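Local coordinates for protein intracellular protease/amidase (Salmonella enterica subsp. enterica serovar Typhimurium, PDB 4K2H) that is of unestablished role but binds zinc ions and, as a DJ-1/PfpI family member, may have peptidase activity, at residues 178-181 against 182-186; 60-63 against 64-67; 127-130 against 131-134. The protein carries 1 engineered substitution. All coordinates share one frame; numbering follows the deposited sequence.

Contact 1: residues 178-181 against 182-186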
ATOM      1  N   ARG A 178      14.314 -12.385   1.158  1.00 49.93           N
ATOM      2  CA  ARG A 178      14.767 -12.289  -0.231  1.00 53.40           C
ATOM      3  C   ARG A 178      13.901 -13.111  -1.180  1.00 52.21           C
ATOM      4  O   ARG A 178      13.644 -12.702  -2.298  1.00 53.35           O
ATOM      5  CB  ARG A 178      16.214 -12.737  -0.348  1.00 57.46           C
ATOM      6  CG  ARG A 178      16.732 -12.718  -1.773  1.00 63.58           C
ATOM      7  CD  ARG A 178      18.235 -12.509  -1.841  1.00 66.70           C
ATOM      8  NE  ARG A 178      18.609 -11.166  -1.384  1.00 68.40           N
ATOM      9  CZ  ARG A 178      19.271 -10.888  -0.256  1.00 69.98           C
ATOM     10  NH1 ARG A 178      19.547  -9.622   0.045  1.00 70.24           N
ATOM     11  NH2 ARG A 178      19.663 -11.853   0.577  1.00 71.34           N
ATOM     12  N   GLU A 179      13.445 -14.262  -0.719  1.00 52.62           N
ATOM     13  CA  GLU A 179      12.591 -15.111  -1.523  1.00 52.76           C
ATOM     14  C   GLU A 179      11.221 -14.474  -1.777  1.00 49.65           C
ATOM     15  O   GLU A 179      10.686 -14.607  -2.868  1.00 46.08           O
ATOM     16  CB  GLU A 179      12.434 -16.468  -0.849  1.00 56.65           C
ATOM     17  CG  GLU A 179      11.588 -17.455  -1.632  1.00 61.88           C
ATOM     18  CD  GLU A 179      11.977 -18.917  -1.406  1.00 67.33           C
ATOM     19  OE1 GLU A 179      12.986 -19.204  -0.708  1.00 70.88           O
ATOM     20  OE2 GLU A 179      11.259 -19.786  -1.944  1.00 69.00           O
ATOM     21  N   GLN A 180      10.662 -13.784  -0.779  1.00 46.96           N
ATOM     22  CA  GLN A 180       9.399 -13.058  -0.972  1.00 45.70           C
ATOM     23  C   GLN A 180       9.585 -11.850  -1.869  1.00 42.93           C
ATOM     24  O   GLN A 180       8.777 -11.605  -2.741  1.00 41.58           O
ATOM     25  CB  GLN A 180       8.786 -12.593   0.359  1.00 47.81           C
ATOM     26  CG  GLN A 180       7.772 -13.550   0.946  1.00 49.18           C
ATOM     27  CD  GLN A 180       6.608 -13.832   0.012  1.00 50.02           C
ATOM     28  OE1 GLN A 180       6.057 -12.931  -0.642  1.00 52.85           O
ATOM     29  NE2 GLN A 180       6.238 -15.091  -0.065  1.00 50.20           N
ATOM     30  N   ALA A 181      10.639 -11.088  -1.629  1.00 41.55           N
ATOM     31  CA  ALA A 181      11.025  -9.994  -2.510  1.00 42.63           C
ATOM     32  C   ALA A 181      11.180 -10.473  -3.967  1.00 43.25           C
ATOM     33  O   ALA A 181      10.740  -9.814  -4.909  1.00 41.73           O
ATOM     34  CB  ALA A 181      12.326  -9.375  -2.019  1.00 42.67           C
ATOM     35  N   GLU A 182      11.798 -11.624  -4.159  1.00 44.23           N
ATOM     36  CA  GLU A 182      11.858 -12.192  -5.499  1.00 47.04           C
ATOM     37  C   GLU A 182      10.446 -12.494  -6.032  1.00 44.82           C
ATOM     38  O   GLU A 182      10.132 -12.144  -7.154  1.00 43.07           O
ATOM     39  CB  GLU A 182      12.762 -13.433  -5.536  1.00 50.07           C
ATOM     40  CG  GLU A 182      14.247 -13.088  -5.384  1.00 55.59           C
ATOM     41  CD  GLU A 182      15.175 -14.303  -5.236  1.00 59.68           C
ATOM     42  OE1 GLU A 182      14.722 -15.461  -5.395  1.00 62.25           O
ATOM     43  OE2 GLU A 182      16.380 -14.092  -4.971  1.00 63.63           O
ATOM     44  N   HIS A 183       9.595 -13.112  -5.213  1.00 43.81           N
ATOM     45  CA  HIS A 183       8.235 -13.494  -5.627  1.00 44.13           C
ATOM     46  C   HIS A 183       7.363 -12.287  -6.088  1.00 42.10           C
ATOM     47  O   HIS A 183       6.526 -12.429  -6.983  1.00 39.05           O
ATOM     48  CB  HIS A 183       7.571 -14.246  -4.476  1.00 46.58           C
ATOM     49  CG  HIS A 183       6.214 -14.798  -4.792  1.00 51.32           C
ATOM     50  ND1 HIS A 183       6.034 -16.007  -5.440  1.00 53.81           N
ATOM     51  CD2 HIS A 183       4.970 -14.324  -4.519  1.00 51.53           C
ATOM     52  CE1 HIS A 183       4.738 -16.242  -5.566  1.00 54.28           C
ATOM     53  NE2 HIS A 183       4.071 -15.240  -5.016  1.00 53.37           N
ATOM     54  N   ILE A 184       7.586 -11.109  -5.500  1.00 39.31           N
ATOM     55  CA  ILE A 184       6.845  -9.899  -5.878  1.00 39.77           C
ATOM     56  C   ILE A 184       7.663  -8.974  -6.788  1.00 41.24           C
ATOM     57  O   ILE A 184       7.211  -7.876  -7.135  1.00 42.68           O
ATOM     58  CB  ILE A 184       6.310  -9.117  -4.642  1.00 38.67           C
ATOM     59  CG1 ILE A 184       7.437  -8.688  -3.705  1.00 38.43           C
ATOM     60  CG2 ILE A 184       5.303  -9.972  -3.883  1.00 38.31           C
ATOM     61  CD1 ILE A 184       7.116  -7.490  -2.844  1.00 38.34           C
ATOM     62  N   TYR A 185       8.867  -9.418  -7.172  1.00 42.12           N
ATOM     63  CA  TYR A 185       9.674  -8.738  -8.173  1.00 40.77           C
ATOM     64  C   TYR A 185      10.258  -7.440  -7.638  1.00 39.66           C
ATOM     65  O   TYR A 185      10.376  -6.474  -8.354  1.00 39.19           O
ATOM     66  CB  TYR A 185       8.851  -8.509  -9.457  1.00 41.05           C
ATOM     67  CG  TYR A 185       8.085  -9.745  -9.912  1.00 40.97           C
ATOM     68  CD1 TYR A 185       8.765 -10.872 -10.388  1.00 41.89           C
ATOM     69  CD2 TYR A 185       6.695  -9.794  -9.859  1.00 41.12           C
ATOM     70  CE1 TYR A 185       8.086 -12.000 -10.797  1.00 42.28           C
ATOM     71  CE2 TYR A 185       6.000 -10.926 -10.261  1.00 41.14           C
ATOM     72  CZ  TYR A 185       6.699 -12.021 -10.732  1.00 42.55           C
ATOM     73  OH  TYR A 185       6.025 -13.145 -11.153  1.00 43.53           O
ATOM     74  N   TYR A 186      10.617  -7.427  -6.362  1.00 40.73           N
ATOM     75  CA  TYR A 186      11.334  -6.299  -5.786  1.00 41.69           C
ATOM     76  C   TYR A 186      12.811  -6.639  -5.545  1.00 44.15           C
ATOM     77  O   TYR A 186      13.102  -7.503  -4.748  1.00 46.24           O
ATOM     78  CB  TYR A 186      10.709  -5.861  -4.464  1.00 40.73           C
ATOM     79  CG  TYR A 186      11.343  -4.599  -3.955  1.00 40.91           C
ATOM     80  CD1 TYR A 186      11.018  -3.361  -4.512  1.00 42.47           C
ATOM     81  CD2 TYR A 186      12.297  -4.632  -2.960  1.00 40.44           C
ATOM     82  CE1 TYR A 186      11.624  -2.192  -4.062  1.00 43.03           C
ATOM     83  CE2 TYR A 186      12.889  -3.471  -2.500  1.00 41.41           C
ATOM     84  CZ  TYR A 186      12.558  -2.262  -3.062  1.00 42.58           C
ATOM     85  OH  TYR A 186      13.151  -1.115  -2.606  1.00 48.53           O
TER
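Glu182 lays its side chain over the carbonyl of Arg178 and on toward the aliphatic part of that arginine. The site is the last turn of helix 174-183, closed by a Schellman motif near the C-terminus of the chain. Glu182 CG sits 3.2 Å from Arg178 O. Beyond CG the chain is extended, and this brings Glu182 OE2 within 3.5 Å of Arg178 CG. The touch is between a carboxylate oxygen and a methylene, not between charges. Arg178 NH1 instead forms a salt bridge with the C-terminal carboxylate of Trp188.

The backbone follows the usual i to i+4 ladder. Glu182 N bonds to Arg178 O, His183 N to Glu179 O, and Ile184 N to Gln180 O at 3.0 Å. Ile184 also places CG1 3.4 Å from Gln180 O, so this carbonyl is covered by a hydrocarbon branch. Gln180 OE1 approaches the His183 ring obliquely, 4.3 Å from His183 CD2. This oxygen is buried here and has no polar partner in the model.

Helical geometry ends at Tyr185, which has positive phi (72°). Its ring carries His183 O over one face, 3.6 Å above the plane. Its hydroxyl bonds to Gly128 N of the second subunit, so the helix end belongs to the dimer interface. Ile184 packs on Ile26 and Arg29 of helix 17-29, and Ala181 on Leu164 of helix 159-171. The reversal of the chain brings the backbone N of Tyr186 back to the last turn, where it donates to Ala181 O at 2.8 Å, with an N-H...O angle of 155°.

Contact 2: residues 60-63 against 64-67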
ATOM      1  N   SER A  60      -6.235   0.202  23.675  1.00 36.65           N
ATOM      2  CA  SER A  60      -6.879  -0.012  24.978  1.00 38.53           C
ATOM      3  C   SER A  60      -7.041  -1.482  25.353  1.00 39.53           C
ATOM      4  O   SER A  60      -7.077  -1.800  26.526  1.00 38.93           O
ATOM      5  CB  SER A  60      -8.231   0.688  25.028  1.00 39.34           C
ATOM      6  OG  SER A  60      -9.110   0.131  24.060  1.00 41.83           O
ATOM      7  N   GLU A  61      -7.115  -2.377  24.366  1.00 42.22           N
ATOM      8  CA  GLU A  61      -7.155  -3.829  24.604  1.00 42.61           C
ATOM      9  C   GLU A  61      -5.780  -4.501  24.643  1.00 42.39           C
ATOM     10  O   GLU A  61      -5.690  -5.718  24.747  1.00 41.05           O
ATOM     11  CB  GLU A  61      -7.969  -4.504  23.496  1.00 45.91           C
ATOM     12  CG  GLU A  61      -9.436  -4.112  23.486  1.00 50.15           C
ATOM     13  CD  GLU A  61     -10.075  -4.388  24.835  1.00 55.05           C
ATOM     14  OE1 GLU A  61      -9.988  -5.547  25.299  1.00 59.32           O
ATOM     15  OE2 GLU A  61     -10.627  -3.446  25.447  1.00 58.00           O
ATOM     16  N   ARG A  62      -4.702  -3.736  24.546  1.00 42.12           N
ATOM     17  CA  ARG A  62      -3.385  -4.342  24.433  1.00 41.69           C
ATOM     18  C   ARG A  62      -2.378  -3.751  25.391  1.00 43.60           C
ATOM     19  O   ARG A  62      -1.172  -3.741  25.111  1.00 42.16           O
ATOM     20  CB  ARG A  62      -2.891  -4.182  23.000  1.00 39.73           C
ATOM     21  CG  ARG A  62      -3.729  -4.956  21.993  1.00 38.83           C
ATOM     22  CD  ARG A  62      -3.455  -6.444  22.130  1.00 38.38           C
ATOM     23  NE  ARG A  62      -4.179  -7.240  21.140  1.00 38.37           N
ATOM     24  CZ  ARG A  62      -5.435  -7.652  21.287  1.00 38.04           C
ATOM     25  NH1 ARG A  62      -6.005  -8.378  20.349  1.00 38.30           N
ATOM     26  NH2 ARG A  62      -6.127  -7.345  22.363  1.00 38.14           N
ATOM     27  N   GLN A  63      -2.841  -3.284  26.537  1.00 45.87           N
ATOM     28  CA  GLN A  63      -1.941  -2.516  27.392  1.00 50.03           C
ATOM     29  C   GLN A  63      -0.840  -3.341  28.044  1.00 49.95           C
ATOM     30  O   GLN A  63       0.232  -2.793  28.341  1.00 51.90           O
ATOM     31  CB  GLN A  63      -2.691  -1.716  28.454  1.00 53.14           C
ATOM     32  CG  GLN A  63      -1.872  -0.513  28.919  1.00 54.89           C
ATOM     33  CD  GLN A  63      -2.293   0.006  30.271  1.00 57.50           C
ATOM     34  OE1 GLN A  63      -2.163  -0.684  31.300  1.00 62.15           O
ATOM     35  NE2 GLN A  63      -2.787   1.231  30.286  1.00 54.81           N
ATOM     36  N   GLN A  64      -1.087  -4.632  28.270  1.00 49.64           N
ATOM     37  CA  GLN A  64      -0.035  -5.545  28.794  1.00 50.95           C
ATOM     38  C   GLN A  64       0.545  -6.467  27.728  1.00 46.89           C
ATOM     39  O   GLN A  64       1.374  -7.330  28.050  1.00 48.10           O
ATOM     40  CB  GLN A  64      -0.561  -6.418  29.956  1.00 53.85           C
ATOM     41  CG  GLN A  64      -0.518  -5.735  31.312  1.00 55.72           C
ATOM     42  CD  GLN A  64      -1.536  -4.615  31.405  1.00 57.03           C
ATOM     43  OE1 GLN A  64      -2.721  -4.833  31.169  1.00 57.14           O
ATOM     44  NE2 GLN A  64      -1.078  -3.410  31.745  1.00 58.23           N
ATOM     45  N   ALA A  65       0.092  -6.314  26.484  1.00 42.61           N
ATOM     46  CA  ALA A  65       0.599  -7.123  25.385  1.00 40.52           C
ATOM     47  C   ALA A  65       1.940  -6.583  24.978  1.00 39.04           C
ATOM     48  O   ALA A  65       2.168  -5.380  24.995  1.00 37.13           O
ATOM     49  CB  ALA A  65      -0.341  -7.086  24.196  1.00 40.95           C
ATOM     50  N   LEU A  66       2.824  -7.482  24.598  1.00 39.20           N
ATOM     51  CA  LEU A  66       4.174  -7.119  24.278  1.00 38.80           C
ATOM     52  C   LEU A  66       4.510  -7.716  22.930  1.00 36.89           C
ATOM     53  O   LEU A  66       4.749  -8.912  22.799  1.00 38.91           O
ATOM     54  CB  LEU A  66       5.093  -7.646  25.371  1.00 41.45           C
ATOM     55  CG  LEU A  66       6.481  -7.020  25.432  1.00 43.86           C
ATOM     56  CD1 LEU A  66       6.396  -5.513  25.607  1.00 44.20           C
ATOM     57  CD2 LEU A  66       7.275  -7.645  26.578  1.00 45.75           C
ATOM     58  N   PHE A  67       4.480  -6.863  21.922  1.00 33.84           N
ATOM     59  CA  PHE A  67       4.771  -7.214  20.554  1.00 32.28           C
ATOM     60  C   PHE A  67       6.280  -7.211  20.338  1.00 32.67           C
ATOM     61  O   PHE A  67       7.016  -6.542  21.062  1.00 33.39           O
ATOM     62  CB  PHE A  67       4.074  -6.195  19.592  1.00 30.16           C
ATOM     63  CG  PHE A  67       2.582  -6.286  19.612  1.00 28.49           C
ATOM     64  CD1 PHE A  67       1.912  -7.092  18.705  1.00 28.26           C
ATOM     65  CD2 PHE A  67       1.848  -5.622  20.569  1.00 28.25           C
ATOM     66  CE1 PHE A  67       0.530  -7.243  18.760  1.00 27.72           C
ATOM     67  CE2 PHE A  67       0.462  -5.722  20.597  1.00 28.37           C
ATOM     68  CZ  PHE A  67      -0.193  -6.547  19.705  1.00 28.38           C
TER
HETATM   69  O   HOH W   1       1.603  -2.626  30.903  1.00 51.37           O
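This is a local surface contact round a type I beta turn, Arg62 to Ala65, in the loop between strands 57-58 and 69-72. Ala65 N closes the turn on Arg62 O at 3.2 Å. The donor stands well above the carbonyl plane, 73° out of it. Across the open end of the turn, the Ala65 methyl meets the arginine chain, with Ala65 CB 3.8 Å from Arg62 CD. The same CD reaches the edge of the Phe67 ring at CZ, 4.1 Å away. Arg62 is bent at chi2 (-72°), which turns its guanidinium back along the chain. There Arg62 NH2 donates to Glu61 O at 2.9 Å, with the oxygen in the guanidinium plane.

On the outer corner, Gln64 NE2 donates to Gln63 OE1 at 3.0 Å. The N-H points at an in-plane lone pair of Gln63 OE1, although the two amide planes are almost perpendicular. A water accepts from the same NE2 and donates to Gln63 O, so the two glutamines are joined twice.

The loop is tied to the sheet and to a helix. Arg62 NH1 forms a salt bridge with Glu35 of strand 33-38, and Phe67 packs on Leu37 of that strand and on Phe91 of helix 86-97.

Contact 3: residues 127-130 against 131-134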
ATOM      1  N   SER A 127      11.120  11.878   6.952  1.00 39.83           N
ATOM      2  CA  SER A 127      10.857  12.555   5.672  1.00 41.69           C
ATOM      3  C   SER A 127      11.268  14.024   5.743  1.00 43.51           C
ATOM      4  O   SER A 127      11.440  14.565   6.833  1.00 44.46           O
ATOM      5  CB  SER A 127       9.377  12.462   5.317  1.00 39.15           C
ATOM      6  OG  SER A 127       8.605  12.834   6.446  1.00 43.22           O
ATOM      7  N   GLY A 128      11.426  14.651   4.575  1.00 44.23           N
ATOM      8  CA  GLY A 128      11.628  16.093   4.471  1.00 45.77           C
ATOM      9  C   GLY A 128      12.709  16.648   5.391  1.00 47.15           C
ATOM     10  O   GLY A 128      13.707  15.970   5.675  1.00 47.16           O
ATOM     11  N   ASP A 129      12.488  17.874   5.866  1.00 47.81           N
ATOM     12  CA  ASP A 129      13.442  18.590   6.721  1.00 50.10           C
ATOM     13  C   ASP A 129      12.979  18.654   8.193  1.00 49.98           C
ATOM     14  O   ASP A 129      13.385  19.549   8.936  1.00 51.07           O
ATOM     15  CB  ASP A 129      13.666  20.007   6.166  1.00 51.88           C
ATOM     16  CG  ASP A 129      12.410  20.887   6.251  1.00 53.73           C
ATOM     17  OD1 ASP A 129      11.320  20.369   6.586  1.00 53.13           O
ATOM     18  OD2 ASP A 129      12.507  22.107   5.972  1.00 58.81           O
ATOM     19  N   LEU A 130      12.140  17.697   8.596  1.00 50.24           N
ATOM     20  CA  LEU A 130      11.526  17.660   9.938  1.00 49.10           C
ATOM     21  C   LEU A 130      12.562  17.385  11.033  1.00 47.76           C
ATOM     22  O   LEU A 130      12.375  17.777  12.186  1.00 45.82           O
ATOM     23  CB  LEU A 130      10.430  16.575   9.997  1.00 48.58           C
ATOM     24  CG  LEU A 130       9.310  16.652   8.948  1.00 48.29           C
ATOM     25  CD1 LEU A 130       8.604  15.301   8.811  1.00 46.57           C
ATOM     26  CD2 LEU A 130       8.340  17.782   9.269  1.00 48.08           C
ATOM     27  N   TRP A 131      13.637  16.698  10.654  1.00 46.74           N
ATOM     28  CA  TRP A 131      14.804  16.484  11.518  1.00 48.74           C
ATOM     29  C   TRP A 131      15.447  17.771  12.050  1.00 49.90           C
ATOM     30  O   TRP A 131      16.097  17.742  13.100  1.00 49.66           O
ATOM     31  CB  TRP A 131      15.864  15.677  10.782  1.00 49.79           C
ATOM     32  CG  TRP A 131      16.347  16.318   9.517  1.00 51.35           C
ATOM     33  CD1 TRP A 131      15.808  16.185   8.268  1.00 52.09           C
ATOM     34  CD2 TRP A 131      17.481  17.173   9.371  1.00 55.44           C
ATOM     35  NE1 TRP A 131      16.531  16.906   7.360  1.00 53.74           N
ATOM     36  CE2 TRP A 131      17.564  17.527   8.007  1.00 55.41           C
ATOM     37  CE3 TRP A 131      18.446  17.666  10.261  1.00 57.35           C
ATOM     38  CZ2 TRP A 131      18.563  18.362   7.510  1.00 58.21           C
ATOM     39  CZ3 TRP A 131      19.444  18.495   9.767  1.00 59.72           C
ATOM     40  CH2 TRP A 131      19.493  18.836   8.400  1.00 60.74           C
ATOM     41  N   LYS A 132      15.263  18.880  11.331  1.00 50.93           N
ATOM     42  CA  LYS A 132      15.827  20.186  11.729  1.00 54.06           C
ATOM     43  C   LYS A 132      15.252  20.733  13.042  1.00 53.40           C
ATOM     44  O   LYS A 132      15.931  21.466  13.761  1.00 53.93           O
ATOM     45  CB  LYS A 132      15.632  21.229  10.609  1.00 55.26           C
ATOM     46  CG  LYS A 132      16.531  21.022   9.391  1.00 56.48           C
ATOM     47  CD  LYS A 132      16.232  22.054   8.321  1.00 57.86           C
ATOM     48  CE  LYS A 132      17.158  21.920   7.124  1.00 60.23           C
ATOM     49  NZ  LYS A 132      16.627  22.686   5.953  1.00 60.64           N
ATOM     50  N   ALA A 133      13.998  20.386  13.339  1.00 52.40           N
ATOM     51  CA  ALA A 133      13.347  20.758  14.603  1.00 50.55           C
ATOM     52  C   ALA A 133      13.498  19.690  15.688  1.00 48.40           C
ATOM     53  O   ALA A 133      12.952  19.829  16.766  1.00 48.91           O
ATOM     54  CB  ALA A 133      11.868  21.031  14.351  1.00 49.14           C
ATOM     55  N   VAL A 134      14.220  18.612  15.403  1.00 50.16           N
ATOM     56  CA  VAL A 134      14.325  17.504  16.348  1.00 49.83           C
ATOM     57  C   VAL A 134      15.619  17.652  17.154  1.00 50.28           C
ATOM     58  O   VAL A 134      16.715  17.537  16.615  1.00 49.42           O
ATOM     59  CB  VAL A 134      14.223  16.134  15.652  1.00 48.24           C
ATOM     60  CG1 VAL A 134      14.400  15.004  16.649  1.00 46.93           C
ATOM     61  CG2 VAL A 134      12.881  16.015  14.944  1.00 46.65           C
TER
HETATM   62  O   HOH W   2      12.224  20.706  10.980  1.00 46.70           O
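Leu130, Trp131 and Asp129 carry this contact, at the junction of a type II' beta turn (Ser127 to Leu130) and a short 3-10 segment. Leu130 takes part chiefly through its backbone. Ala133 N donates to Leu130 O at 3.3 Å, and Val134 CG2 lies 3.3 Å from the same oxygen. The Leu130 side chain packs on Ser107 and on Ala110 of helix 108-114.

Trp131 folds its indole back under the turn, since chi1 (59°) sets CG between the backbone N and the carbonyl carbon. The pyrrole edge then faces Gly128 O, which lies in the ring plane and 3.3 Å from Trp131 CD1. Lys132 CG lies over one face of the indole, 3.6 Å above its plane. Tyr139 also stacks on this ring.

Asp129 O receives Lys132 N at 3.1 Å, a bond within the 3-10 turn. A water donates to the same oxygen at 2.6 Å and accepts a weak bond from Ala133 N. The extended Lys132 chain crosses Asp129, with Lys132 CD 3.9 Å from Asp129 CB. Lys132 NZ stops 4.2 Å from Asp129 OD2, beyond a salt bridge. The turn is thus linked chiefly by backbone hydrogen bonds, with a water as a weaker bridge, while the charged ends contribute at most a weak attraction.

Along the chain the order is contact 2, contact 3, contact 1, with no overlap. Their centres lie 30 to 32 Å apart, and none touches another within the chain. Contact 2 and contact 3 sit on opposite sides of the chain's centre. Contact 2 adjoins the parallel sheet, in the loop that leads into strand 69-72. Contact 3 lies in the loop between strands 123-124 and 138-139, and contact 1 ends helix 174-183. Within one chain, nearest atoms of contacts 1 and 3 are about 16 Å apart. Across the dimer they do meet, because Tyr185 of one subunit bonds to Gly128 of the other. Two of these local turns therefore share the subunit interface.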